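Local coordinates for antigen MTB48, Mycobacterial protein (Mycobacterium smegmatis, PDB 4WJ1) that is a substrate of the ESX-1 type VII secretion system and is probably involved in DNA conjugation, at least in the recipient strain, at residues E7-L12 with G183-A188; R17-C22 with R69-I74; T151-M156 with T219-H224; D225-N230 with D264-Y269. All blocks are in the same frame, centred on the assembly; numbering follows the deposited sequence.

Interaction 1: E7-L12 with G183-A188; sequences ELQYEL and GWAGAA
Trp184 has CG anti to its backbone N (chi1 -166°), which places the indole so that its edge meets Gln9 O, 3.1 Å from Trp184 CD1. Tyr10 CB lies 4.1 Å from Trp184 CD1. Tyr10 holds CG in the crowded position between backbone N and carbonyl carbon (chi1 44°). This turns the ring edge to Leu8 CG and lets the ring stack on Tyr81. Leu8, with CG anti to its backbone N, brings Leu8 CD1 to 3.5 Å from Ala185 O. Between the two backbones there is a single antiparallel bridge, a hydrogen-bonded pair of Gln9 and Ala185. Ala185 N donates to Gln9 O at 2.8 Å, nearly straight (164°). Gln9 N donates to Ala185 O at 3.1 Å. In both bonds the donor sits above the carbonyl plane. Trp184-Ala185-Gly186 matches the WXG motif of type VII secretion substrates, here in the loop before helix 187-230 of the PPE domain. Trp184 NE1 is hydrogen-bonded to Tyr81 OH of helix 40-96, in the PE part. Tyr81 and Glu85 fit the YxxxD/E pattern, so the contact probably brings both halves of the secretion signal together. Gly186 CA comes to 4.5 Å from Leu8 CA. This approach and the backbone angles suit a glycine, with no side chain to crowd Leu8. Glu11 OE1 lies 3.8 Å from Gly183 CA.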
loop_
_atom_site.group_PDB
_atom_site.type_symbol
_atom_site.label_atom_id
_atom_site.label_comp_id
_atom_site.label_asym_id
_atom_site.label_seq_id
_atom_site.Cartn_x
_atom_site.Cartn_y
_atom_site.Cartn_z
ATOM N N GLU A 7 31.915 -6.086 20.879
ATOM C CA GLU A 7 32.839 -6.841 20.028
ATOM C C GLU A 7 32.142 -7.454 18.803
ATOM O O GLU A 7 31.010 -7.936 18.896
ATOM C CB GLU A 7 33.522 -7.951 20.842
ATOM C CG GLU A 7 34.953 -8.225 20.445
ATOM C CD GLU A 7 35.884 -7.075 20.819
ATOM O OE1 GLU A 7 35.955 -6.715 22.016
ATOM O OE2 GLU A 7 36.545 -6.525 19.914
ATOM N N LEU A 8 32.835 -7.440 17.667
ATOM C CA LEU A 8 32.310 -7.997 16.435
ATOM C C LEU A 8 32.221 -9.529 16.483
ATOM O O LEU A 8 33.235 -10.224 16.594
ATOM C CB LEU A 8 33.168 -7.554 15.249
ATOM C CG LEU A 8 32.819 -8.209 13.908
ATOM C CD1 LEU A 8 31.341 -8.019 13.546
ATOM C CD2 LEU A 8 33.701 -7.669 12.795
ATOM N N GLN A 9 30.988 -10.032 16.420
ATOM C CA GLN A 9 30.699 -11.461 16.286
ATOM C C GLN A 9 29.821 -11.649 15.067
ATOM O O GLN A 9 28.930 -10.831 14.806
ATOM C CB GLN A 9 29.969 -12.031 17.516
ATOM C CG GLN A 9 30.575 -11.711 18.854
ATOM C CD GLN A 9 31.897 -12.407 19.059
ATOM O OE1 GLN A 9 32.064 -13.569 18.677
ATOM N NE2 GLN A 9 32.854 -11.700 19.656
ATOM N N TYR A 10 30.042 -12.731 14.332
ATOM C CA TYR A 10 29.158 -13.070 13.216
ATOM C C TYR A 10 29.131 -14.559 13.001
ATOM O O TYR A 10 30.117 -15.239 13.234
ATOM C CB TYR A 10 29.619 -12.393 11.935
ATOM C CG TYR A 10 31.110 -12.501 11.777
ATOM C CD1 TYR A 10 31.689 -13.642 11.239
ATOM C CD2 TYR A 10 31.941 -11.473 12.195
ATOM C CE1 TYR A 10 33.054 -13.754 11.116
ATOM C CE2 TYR A 10 33.313 -11.570 12.070
ATOM C CZ TYR A 10 33.863 -12.710 11.534
ATOM O OH TYR A 10 35.231 -12.796 11.413
ATOM N N GLU A 11 27.998 -15.068 12.554
ATOM C CA GLU A 11 27.961 -16.412 12.019
ATOM C C GLU A 11 27.488 -16.287 10.592
ATOM O O GLU A 11 26.367 -15.834 10.340
ATOM C CB GLU A 11 27.070 -17.314 12.859
ATOM C CG GLU A 11 27.785 -17.791 14.119
ATOM C CD GLU A 11 26.844 -18.036 15.287
ATOM O OE1 GLU A 11 25.635 -18.246 15.045
ATOM O OE2 GLU A 11 27.320 -18.011 16.448
ATOM N N LEU A 12 28.364 -16.638 9.656
ATOM C CA LEU A 12 28.090 -16.381 8.243
ATOM C C LEU A 12 26.784 -17.036 7.742
ATOM O O LEU A 12 26.018 -16.386 7.032
ATOM C CB LEU A 12 29.281 -16.823 7.394
ATOM C CG LEU A 12 30.587 -16.102 7.762
ATOM C CD1 LEU A 12 31.771 -16.733 7.053
ATOM C CD2 LEU A 12 30.493 -14.601 7.433
ATOM N N GLY A 183 23.633 -14.652 16.059
ATOM C CA GLY A 183 25.078 -14.640 16.223
ATOM C C GLY A 183 25.794 -13.437 15.632
ATOM O O GLY A 183 27.019 -13.431 15.503
ATOM N N TRP A 184 25.043 -12.411 15.263
ATOM C CA TRP A 184 25.660 -11.203 14.745
ATOM C C TRP A 184 25.638 -10.126 15.826
ATOM O O TRP A 184 24.599 -9.831 16.414
ATOM C CB TRP A 184 24.945 -10.730 13.483
ATOM C CG TRP A 184 25.705 -9.696 12.711
ATOM C CD1 TRP A 184 27.025 -9.348 12.869
ATOM C CD2 TRP A 184 25.193 -8.859 11.665
ATOM N NE1 TRP A 184 27.361 -8.349 11.978
ATOM C CE2 TRP A 184 26.256 -8.028 11.232
ATOM C CE3 TRP A 184 23.945 -8.726 11.057
ATOM C CZ2 TRP A 184 26.104 -7.087 10.210
ATOM C CZ3 TRP A 184 23.796 -7.794 10.042
ATOM C CH2 TRP A 184 24.872 -6.983 9.632
ATOM N N ALA A 185 26.801 -9.560 16.110
ATOM C CA ALA A 185 26.895 -8.522 17.123
ATOM C C ALA A 185 27.930 -7.500 16.713
ATOM O O ALA A 185 28.836 -7.788 15.928
ATOM C CB ALA A 185 27.239 -9.112 18.475
ATOM N N GLY A 186 27.787 -6.298 17.250
ATOM C CA GLY A 186 28.746 -5.247 16.997
ATOM C C GLY A 186 28.039 -4.103 16.322
ATOM O O GLY A 186 26.819 -4.111 16.191
ATOM N N ALA A 187 28.816 -3.122 15.888
ATOM C CA ALA A 187 28.272 -1.889 15.343
ATOM C C ALA A 187 27.413 -2.162 14.129
ATOM O O ALA A 187 26.291 -1.679 14.046
ATOM C CB ALA A 187 29.394 -0.924 14.985
ATOM N N ALA A 188 27.952 -2.928 13.187
ATOM C CA ALA A 188 27.242 -3.222 11.946
ATOM C C ALA A 188 25.948 -3.945 12.256
ATOM O O ALA A 188 24.888 -3.557 11.769
ATOM C CB ALA A 188 28.101 -4.040 11.012
#

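Interaction 2: R17-C22 with R69-I74; sequences RKAHEC and RIAAAI
Helix 12-22 packs antiparallel on helix 40-96, forming the helical hairpin of the N-terminal PE domain. The axes of the two short segments come within 8.0 Å, with their directions 166° apart. Small residues, Ala19 and Ala71, stand at the closest point. Ile74 fills the groove beside them with two branches. Ile74 CG2, anti to the backbone N, rests on Ala19 CB at 3.8 Å. CG1, anti to the carbonyl carbon (chi1 -77°), sends Ile74 CD1 obliquely across Lys18, 3.8 Å from Lys18 CG. Cys22 also has its first torsion anti to the carbonyl carbon (chi1 -73°). Cys22 SG then faces both isoleucines, 3.7 Å from Ile70 CG2 and 4.2 Å from Ile74 CD1. Lys18 starts anti to its backbone N and bends at every later torsion. The bends lead the amine away from helix 40-96 into a salt bridge, Lys18 NZ to Glu21 OE1 at 2.8 Å. The carboxylate is met from above its plane. NZ also donates to His176 O, which joins this buried charge to helix 154-178. Ile74 also touches Cys192 and Gln196 of helix 187-230. At the closest point of the two helices the Ala71 methyl, CB, lies 3.4 Å from Ala19 O.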
loop_
_atom_site.group_PDB
_atom_site.type_symbol
_atom_site.label_atom_id
_atom_site.label_comp_id
_atom_site.label_asym_id
_atom_site.label_seq_id
_atom_site.Cartn_x
_atom_site.Cartn_y
_atom_site.Cartn_z
ATOM N N ARG A 17 20.841 -16.608 6.127
ATOM C CA ARG A 17 19.445 -16.804 6.517
ATOM C C ARG A 17 18.738 -15.462 6.607
ATOM O O ARG A 17 17.621 -15.319 6.133
ATOM C CB ARG A 17 19.330 -17.557 7.853
ATOM C CG ARG A 17 19.335 -19.090 7.738
ATOM C CD ARG A 17 19.989 -19.798 8.952
ATOM N NE ARG A 17 19.821 -19.079 10.221
ATOM C CZ ARG A 17 20.524 -19.321 11.332
ATOM N NH1 ARG A 17 21.456 -20.270 11.350
ATOM N NH2 ARG A 17 20.294 -18.616 12.436
ATOM N N LYS A 18 19.404 -14.467 7.175
ATOM C CA LYS A 18 18.782 -13.157 7.341
ATOM C C LYS A 18 18.639 -12.399 6.035
ATOM O O LYS A 18 17.635 -11.717 5.821
ATOM C CB LYS A 18 19.569 -12.294 8.311
ATOM C CG LYS A 18 18.806 -11.061 8.719
ATOM C CD LYS A 18 17.743 -11.416 9.749
ATOM C CE LYS A 18 16.447 -10.689 9.489
ATOM N NZ LYS A 18 15.501 -11.550 8.803
ATOM N N ALA A 19 19.654 -12.478 5.180
ATOM C CA ALA A 19 19.564 -11.813 3.890
ATOM C C ALA A 19 18.431 -12.481 3.117
ATOM O O ALA A 19 17.656 -11.836 2.416
ATOM C CB ALA A 19 20.874 -11.904 3.134
ATOM N N HIS A 20 18.327 -13.789 3.290
ATOM C CA HIS A 20 17.309 -14.572 2.613
ATOM C C HIS A 20 15.922 -14.156 3.097
ATOM O O HIS A 20 15.047 -13.913 2.277
ATOM C CB HIS A 20 17.554 -16.064 2.833
ATOM C CG HIS A 20 16.499 -16.939 2.254
ATOM N ND1 HIS A 20 16.368 -17.152 0.898
ATOM C CD2 HIS A 20 15.514 -17.665 2.842
ATOM C CE1 HIS A 20 15.350 -17.963 0.674
ATOM N NE2 HIS A 20 14.822 -18.293 1.841
ATOM N N GLU A 21 15.729 -14.031 4.412
ATOM C CA GLU A 21 14.434 -13.588 4.937
ATOM C C GLU A 21 14.061 -12.220 4.398
ATOM O O GLU A 21 12.895 -11.970 4.099
ATOM C CB GLU A 21 14.420 -13.520 6.462
ATOM C CG GLU A 21 14.536 -14.842 7.184
ATOM C CD GLU A 21 14.642 -14.649 8.696
ATOM O OE1 GLU A 21 15.741 -14.295 9.180
ATOM O OE2 GLU A 21 13.624 -14.839 9.398
ATOM N N CYS A 22 15.050 -11.336 4.293
ATOM C CA CYS A 22 14.830 -10.000 3.756
ATOM C C CYS A 22 14.345 -10.001 2.319
ATOM O O CYS A 22 13.790 -9.009 1.862
ATOM C CB CYS A 22 16.112 -9.185 3.828
ATOM S SG CYS A 22 16.504 -8.700 5.490
ATOM N N ARG A 69 17.758 -4.365 -0.642
ATOM C CA ARG A 69 18.957 -3.593 -0.347
ATOM C C ARG A 69 19.551 -4.013 0.994
ATOM O O ARG A 69 20.766 -4.165 1.116
ATOM C CB ARG A 69 18.661 -2.093 -0.361
ATOM C CG ARG A 69 18.216 -1.594 -1.720
ATOM C CD ARG A 69 18.092 -0.084 -1.771
ATOM N NE ARG A 69 19.397 0.534 -1.610
ATOM C CZ ARG A 69 19.798 1.162 -0.510
ATOM N NH1 ARG A 69 18.980 1.272 0.531
ATOM N NH2 ARG A 69 21.012 1.690 -0.458
ATOM N N ILE A 70 18.691 -4.225 1.985
ATOM C CA ILE A 70 19.141 -4.726 3.272
ATOM C C ILE A 70 19.792 -6.089 3.091
ATOM O O ILE A 70 20.842 -6.356 3.668
ATOM C CB ILE A 70 17.996 -4.828 4.285
ATOM C CG1 ILE A 70 17.443 -3.434 4.585
ATOM C CG2 ILE A 70 18.464 -5.522 5.565
ATOM C CD1 ILE A 70 16.475 -3.413 5.735
ATOM N N ALA A 71 19.188 -6.936 2.264
ATOM C CA ALA A 71 19.763 -8.255 1.986
ATOM C C ALA A 71 21.158 -8.110 1.411
ATOM O O ALA A 71 22.077 -8.817 1.795
ATOM C CB ALA A 71 18.891 -9.047 1.020
ATOM N N ALA A 72 21.303 -7.186 0.473
ATOM C CA ALA A 72 22.558 -7.021 -0.220
ATOM C C ALA A 72 23.611 -6.468 0.738
ATOM O O ALA A 72 24.775 -6.859 0.688
ATOM C CB ALA A 72 22.380 -6.110 -1.421
ATOM N N ALA A 73 23.181 -5.570 1.615
ATOM C CA ALA A 73 24.065 -4.971 2.602
ATOM C C ALA A 73 24.561 -6.049 3.550
ATOM O O ALA A 73 25.741 -6.098 3.888
ATOM C CB ALA A 73 23.350 -3.880 3.352
ATOM N N ILE A 74 23.651 -6.930 3.950
ATOM C CA ILE A 74 23.996 -8.042 4.822
ATOM C C ILE A 74 25.004 -8.943 4.124
ATOM O O ILE A 74 26.008 -9.333 4.713
ATOM C CB ILE A 74 22.747 -8.835 5.231
ATOM C CG1 ILE A 74 21.982 -8.071 6.312
ATOM C CG2 ILE A 74 23.106 -10.190 5.758
ATOM C CD1 ILE A 74 20.550 -8.574 6.519
#

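Interaction 3: T151-M156 with T219-H224; sequences TQALSM and TFVDAH
Val221 CG1 is the bump at the middle of this contact. Val221 CG1 rests over the shallow dip between Met156 CB, at 3.7 Å, and Ala153 CB, at 4.3 Å. Met156, a selenomethionine in the crystal, leaves its helix with CG anti to the carbonyl carbon (chi1 -77°) and bends at the next two torsions. The bent chain crosses the Phe220 side chain at about a right angle. Met156 CG lies 3.8 Å from Phe220 CE2. Met156 CE reaches the ring edge in plane, 3.9 Å from Phe220 CD2. Ala153, the N-cap of helix 154-178, has a left-handed backbone (phi 48°). Its methyl projects into the hollow between Val221 and His224, and Ala153 CB lies 4.0 Å from His224 ND1. The contact thus packs the start of helix 154-178 onto helix 187-230, two consecutive helices of the PPE domain. Leu49 of helix 40-96, from the PE part, touches both Met156 and Phe220. Beyond Ala153 a water bridges the segments. The water oxygen lies in the ring plane, 2.8 Å from His224 ND1, and donates to Thr151 O at 2.9 Å. His224 NE2 is hydrogen-bonded to Asp37 OD2. Both ring nitrogens of this buried imidazole therefore have polar partners, which fixes its rotation. The nearby carboxylate would favour a proton on NE2 and may raise the histidine's pKa.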
loop_
_atom_site.group_PDB
_atom_site.type_symbol
_atom_site.label_atom_id
_atom_site.label_comp_id
_atom_site.label_asym_id
_atom_site.label_seq_id
_atom_site.Cartn_x
_atom_site.Cartn_y
_atom_site.Cartn_z
ATOM N N THR A 151 -25.876 -1.652 -9.183
ATOM C CA THR A 151 -26.482 -0.975 -8.050
ATOM C C THR A 151 -25.994 -1.548 -6.728
ATOM O O THR A 151 -26.305 -1.008 -5.657
ATOM C CB THR A 151 -28.040 -1.061 -8.127
ATOM O OG1 THR A 151 -28.463 -2.424 -7.989
ATOM C CG2 THR A 151 -28.517 -0.546 -9.460
ATOM N N GLN A 152 -25.222 -2.630 -6.796
ATOM C CA GLN A 152 -24.677 -3.221 -5.581
ATOM C C GLN A 152 -23.199 -2.894 -5.361
ATOM O O GLN A 152 -22.633 -3.241 -4.315
ATOM C CB GLN A 152 -24.845 -4.725 -5.611
ATOM C CG GLN A 152 -26.223 -5.199 -5.232
ATOM C CD GLN A 152 -26.321 -6.704 -5.332
ATOM O OE1 GLN A 152 -26.602 -7.257 -6.402
ATOM N NE2 GLN A 152 -26.052 -7.379 -4.227
ATOM N N ALA A 153 -22.584 -2.259 -6.359
ATOM C CA ALA A 153 -21.166 -1.884 -6.309
ATOM C C ALA A 153 -20.304 -3.037 -5.846
ATOM O O ALA A 153 -19.426 -2.864 -5.005
ATOM C CB ALA A 153 -20.962 -0.687 -5.404
ATOM N N LEU A 154 -20.593 -4.213 -6.385
ATOM C CA LEU A 154 -19.894 -5.438 -6.017
ATOM C C LEU A 154 -18.401 -5.388 -6.287
ATOM O O LEU A 154 -17.623 -5.956 -5.520
ATOM C CB LEU A 154 -20.496 -6.633 -6.755
ATOM C CG LEU A 154 -21.959 -6.898 -6.412
ATOM C CD1 LEU A 154 -22.503 -8.040 -7.259
ATOM C CD2 LEU A 154 -22.069 -7.207 -4.930
ATOM N N SER A 155 -18.008 -4.751 -7.391
ATOM C CA SER A 155 -16.589 -4.627 -7.723
ATOM C C SER A 155 -15.872 -3.825 -6.638
ATOM O O SER A 155 -14.892 -4.288 -6.052
ATOM C CB SER A 155 -16.391 -3.965 -9.087
ATOM O OG SER A 155 -15.008 -3.887 -9.409
HETATM N N MSE A 156 -16.404 -2.638 -6.356
HETATM C CA MSE A 156 -15.872 -1.780 -5.316
HETATM C C MSE A 156 -15.867 -2.474 -3.966
HETATM O O MSE A 156 -14.904 -2.356 -3.210
HETATM C CB MSE A 156 -16.662 -0.472 -5.253
HETATM C CG MSE A 156 -16.288 0.481 -6.383
HETATM SE SE MSE A 156 -14.357 0.847 -6.461
HETATM C CE MSE A 156 -14.027 1.212 -4.599
ATOM N N THR A 219 -16.598 3.718 3.071
ATOM C CA THR A 219 -17.338 4.966 3.118
ATOM C C THR A 219 -18.066 5.203 1.798
ATOM O O THR A 219 -19.228 5.596 1.781
ATOM C CB THR A 219 -16.392 6.117 3.452
ATOM O OG1 THR A 219 -16.030 5.999 4.830
ATOM C CG2 THR A 219 -17.055 7.465 3.227
ATOM N N PHE A 220 -17.380 4.911 0.700
ATOM C CA PHE A 220 -17.941 5.057 -0.630
ATOM C C PHE A 220 -19.090 4.062 -0.892
ATOM O O PHE A 220 -20.189 4.471 -1.244
ATOM C CB PHE A 220 -16.823 4.891 -1.656
ATOM C CG PHE A 220 -17.282 4.897 -3.084
ATOM C CD1 PHE A 220 -18.233 5.793 -3.524
ATOM C CD2 PHE A 220 -16.718 4.030 -3.996
ATOM C CE1 PHE A 220 -18.629 5.813 -4.836
ATOM C CE2 PHE A 220 -17.114 4.048 -5.314
ATOM C CZ PHE A 220 -18.076 4.941 -5.732
ATOM N N VAL A 221 -18.852 2.764 -0.704
ATOM C CA VAL A 221 -19.892 1.804 -1.012
ATOM C C VAL A 221 -21.093 1.956 -0.079
ATOM O O VAL A 221 -22.235 1.780 -0.511
ATOM C CB VAL A 221 -19.371 0.362 -0.977
ATOM C CG1 VAL A 221 -18.375 0.158 -2.087
ATOM C CG2 VAL A 221 -18.768 0.027 0.354
ATOM N N ASP A 222 -20.858 2.320 1.176
ATOM C CA ASP A 222 -21.981 2.596 2.063
ATOM C C ASP A 222 -22.821 3.733 1.507
ATOM O O ASP A 222 -24.052 3.655 1.489
ATOM C CB ASP A 222 -21.514 2.938 3.476
ATOM C CG ASP A 222 -20.998 1.717 4.235
ATOM O OD1 ASP A 222 -21.114 0.593 3.701
ATOM O OD2 ASP A 222 -20.487 1.882 5.372
ATOM N N ALA A 223 -22.155 4.785 1.048
ATOM C CA ALA A 223 -22.862 5.937 0.502
ATOM C C ALA A 223 -23.610 5.556 -0.765
ATOM O O ALA A 223 -24.690 6.071 -1.044
ATOM C CB ALA A 223 -21.912 7.059 0.220
ATOM N N HIS A 224 -23.033 4.643 -1.530
ATOM C CA HIS A 224 -23.644 4.246 -2.771
ATOM C C HIS A 224 -24.879 3.375 -2.509
ATOM O O HIS A 224 -25.900 3.533 -3.173
ATOM C CB HIS A 224 -22.638 3.509 -3.652
ATOM C CG HIS A 224 -23.140 3.258 -5.032
ATOM N ND1 HIS A 224 -23.868 2.132 -5.367
ATOM C CD2 HIS A 224 -23.061 3.997 -6.163
ATOM C CE1 HIS A 224 -24.188 2.181 -6.641
ATOM N NE2 HIS A 224 -23.714 3.307 -7.154
HETATM O O HOH W 1 -24.387 -0.045 -3.721
#

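Interaction 4: D225-N230 with D264-Y269; sequences DKLVAN and DALEAY
Leu227 carries most of the apolar contact. Its CG is anti to the backbone N (chi1 167°), and the two methyls part towards different partners. Leu227 CD1 lies against helix 248-272, 3.6 Å from Ala265 O and 4.0 Å from Ala265 CB. Leu227 CD1 also meets Leu266 CD2 at 4.2 Å. One turn on, Asn230 CB lies 4.4 Å from Ala265 CB. The second kind of interaction is CH-pi. Leu227 CD2 sits over one face of the Tyr269 ring, 3.7 Å from the centroid and 15° off the ring normal. Tyr269 too has CG anti to its backbone N, which turns one face of the ring to Leu227 CD2. Its hydroxyl, OH, is hydrogen-bonded to Thr42 OG1 of helix 40-96. The polar part runs through one water. This water donates to Ala268 O at 3.2 Å and takes a weak bond from Lys226 NZ at 3.4 Å. The two segments are almost exactly antiparallel (174°), with axes 9.2 Å apart. They join the end of helix 187-230 to helix 248-272 within the PPE domain. Leu39, in the loop before helix 40-96, touches both Leu227 and Leu266, while Ile146 of helix 139-147 packs on Leu227 and Val228.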
loop_
_atom_site.group_PDB
_atom_site.type_symbol
_atom_site.label_atom_id
_atom_site.label_comp_id
_atom_site.label_asym_id
_atom_site.label_seq_id
_atom_site.Cartn_x
_atom_site.Cartn_y
_atom_site.Cartn_z
ATOM N N ASP A 225 -24.757 2.457 -1.548
ATOM C CA ASP A 225 -25.879 1.672 -1.043
ATOM C C ASP A 225 -27.046 2.581 -0.676
ATOM O O ASP A 225 -28.187 2.360 -1.094
ATOM C CB ASP A 225 -25.462 0.852 0.186
ATOM C CG ASP A 225 -24.659 -0.401 -0.173
ATOM O OD1 ASP A 225 -24.441 -0.676 -1.372
ATOM O OD2 ASP A 225 -24.250 -1.121 0.758
ATOM N N LYS A 226 -26.749 3.610 0.104
ATOM C CA LYS A 226 -27.767 4.560 0.541
ATOM C C LYS A 226 -28.352 5.322 -0.652
ATOM O O LYS A 226 -29.537 5.662 -0.661
ATOM C CB LYS A 226 -27.166 5.520 1.565
ATOM C CG LYS A 226 -28.153 6.386 2.331
ATOM C CD LYS A 226 -27.514 6.863 3.640
ATOM C CE LYS A 226 -27.756 8.350 3.899
ATOM N NZ LYS A 226 -26.614 8.981 4.661
ATOM N N LEU A 227 -27.526 5.578 -1.663
ATOM C CA LEU A 227 -27.986 6.292 -2.844
ATOM C C LEU A 227 -29.000 5.423 -3.583
ATOM O O LEU A 227 -30.082 5.869 -3.949
ATOM C CB LEU A 227 -26.816 6.645 -3.757
ATOM C CG LEU A 227 -27.252 7.110 -5.144
ATOM C CD1 LEU A 227 -27.864 8.498 -5.079
ATOM C CD2 LEU A 227 -26.107 7.048 -6.132
ATOM N N VAL A 228 -28.650 4.162 -3.776
ATOM C CA VAL A 228 -29.529 3.235 -4.459
ATOM C C VAL A 228 -30.847 3.064 -3.694
ATOM O O VAL A 228 -31.919 3.013 -4.289
ATOM C CB VAL A 228 -28.835 1.890 -4.653
ATOM C CG1 VAL A 228 -29.840 0.821 -5.099
ATOM C CG2 VAL A 228 -27.716 2.049 -5.661
ATOM N N ALA A 229 -30.751 3.024 -2.372
ATOM C CA ALA A 229 -31.904 2.870 -1.492
ATOM C C ALA A 229 -32.842 4.074 -1.492
ATOM O O ALA A 229 -34.057 3.909 -1.497
ATOM C CB ALA A 229 -31.430 2.585 -0.064
ATOM N N ASN A 230 -32.290 5.282 -1.478
ATOM C CA ASN A 230 -33.137 6.460 -1.363
ATOM C C ASN A 230 -33.436 7.164 -2.673
ATOM O O ASN A 230 -34.303 8.028 -2.715
ATOM C CB ASN A 230 -32.517 7.474 -0.407
ATOM C CG ASN A 230 -32.366 6.927 0.981
ATOM O OD1 ASN A 230 -33.030 5.953 1.344
ATOM N ND2 ASN A 230 -31.478 7.538 1.772
ATOM N N ASP A 264 -32.148 15.259 -3.445
ATOM C CA ASP A 264 -31.727 15.047 -2.070
ATOM C C ASP A 264 -30.806 13.840 -1.959
ATOM O O ASP A 264 -29.792 13.901 -1.270
ATOM C CB ASP A 264 -32.937 14.890 -1.150
ATOM C CG ASP A 264 -33.733 16.183 -1.010
ATOM O OD1 ASP A 264 -33.246 17.247 -1.455
ATOM O OD2 ASP A 264 -34.849 16.136 -0.452
ATOM N N ALA A 265 -31.129 12.759 -2.658
ATOM C CA ALA A 265 -30.287 11.565 -2.614
ATOM C C ALA A 265 -28.917 11.808 -3.215
ATOM O O ALA A 265 -27.925 11.285 -2.727
ATOM C CB ALA A 265 -30.951 10.417 -3.330
ATOM N N LEU A 266 -28.860 12.584 -4.289
ATOM C CA LEU A 266 -27.596 12.820 -4.961
ATOM C C LEU A 266 -26.726 13.743 -4.106
ATOM O O LEU A 266 -25.511 13.568 -4.018
ATOM C CB LEU A 266 -27.833 13.405 -6.350
ATOM C CG LEU A 266 -28.344 12.420 -7.402
ATOM C CD1 LEU A 266 -28.992 13.154 -8.556
ATOM C CD2 LEU A 266 -27.201 11.541 -7.900
ATOM N N GLU A 267 -27.367 14.712 -3.463
ATOM C CA GLU A 267 -26.687 15.605 -2.542
ATOM C C GLU A 267 -26.100 14.814 -1.383
ATOM O O GLU A 267 -24.944 14.990 -1.023
ATOM C CB GLU A 267 -27.652 16.678 -2.031
ATOM C CG GLU A 267 -27.039 17.684 -1.059
ATOM C CD GLU A 267 -27.950 18.892 -0.803
ATOM O OE1 GLU A 267 -29.159 18.829 -1.143
ATOM O OE2 GLU A 267 -27.451 19.911 -0.267
ATOM N N ALA A 268 -26.896 13.924 -0.808
ATOM C CA ALA A 268 -26.435 13.106 0.304
ATOM C C ALA A 268 -25.299 12.199 -0.145
ATOM O O ALA A 268 -24.385 11.894 0.622
ATOM C CB ALA A 268 -27.584 12.285 0.872
ATOM N N TYR A 269 -25.361 11.769 -1.395
ATOM C CA TYR A 269 -24.341 10.896 -1.959
ATOM C C TYR A 269 -23.021 11.653 -2.150
ATOM O O TYR A 269 -21.941 11.149 -1.854
ATOM C CB TYR A 269 -24.846 10.327 -3.279
ATOM C CG TYR A 269 -23.897 9.396 -3.988
ATOM C CD1 TYR A 269 -23.289 8.333 -3.320
ATOM C CD2 TYR A 269 -23.631 9.564 -5.339
ATOM C CE1 TYR A 269 -22.434 7.479 -3.982
ATOM C CE2 TYR A 269 -22.782 8.720 -6.004
ATOM C CZ TYR A 269 -22.183 7.679 -5.326
ATOM O OH TYR A 269 -21.342 6.845 -6.022
HETATM O O HOH W 2 -24.333 9.083 2.146
#

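Overall arrangement
The four contacts lie along an elongated, all-helical bundle. Interactions 1 and 2 form one group, with centres 15 Å apart. They touch where Trp184 CZ3 packs on Ile74 CG1. Interactions 3 and 4 form a second group, 11 Å apart, joined through Tyr269 against Phe220 and His224. The centres of 1 and 4 are 62 Å apart, on opposite sides of the chain's centre. Helix 187-230 links interactions 1, 3 and 4. Along the chain, interaction 2 is nested within the loop closed by 1, and 1 crosses 3; interaction 4 follows both. PE and PPE parts of this one chain thus pack together, with the WXG motif toward one end of the bundle.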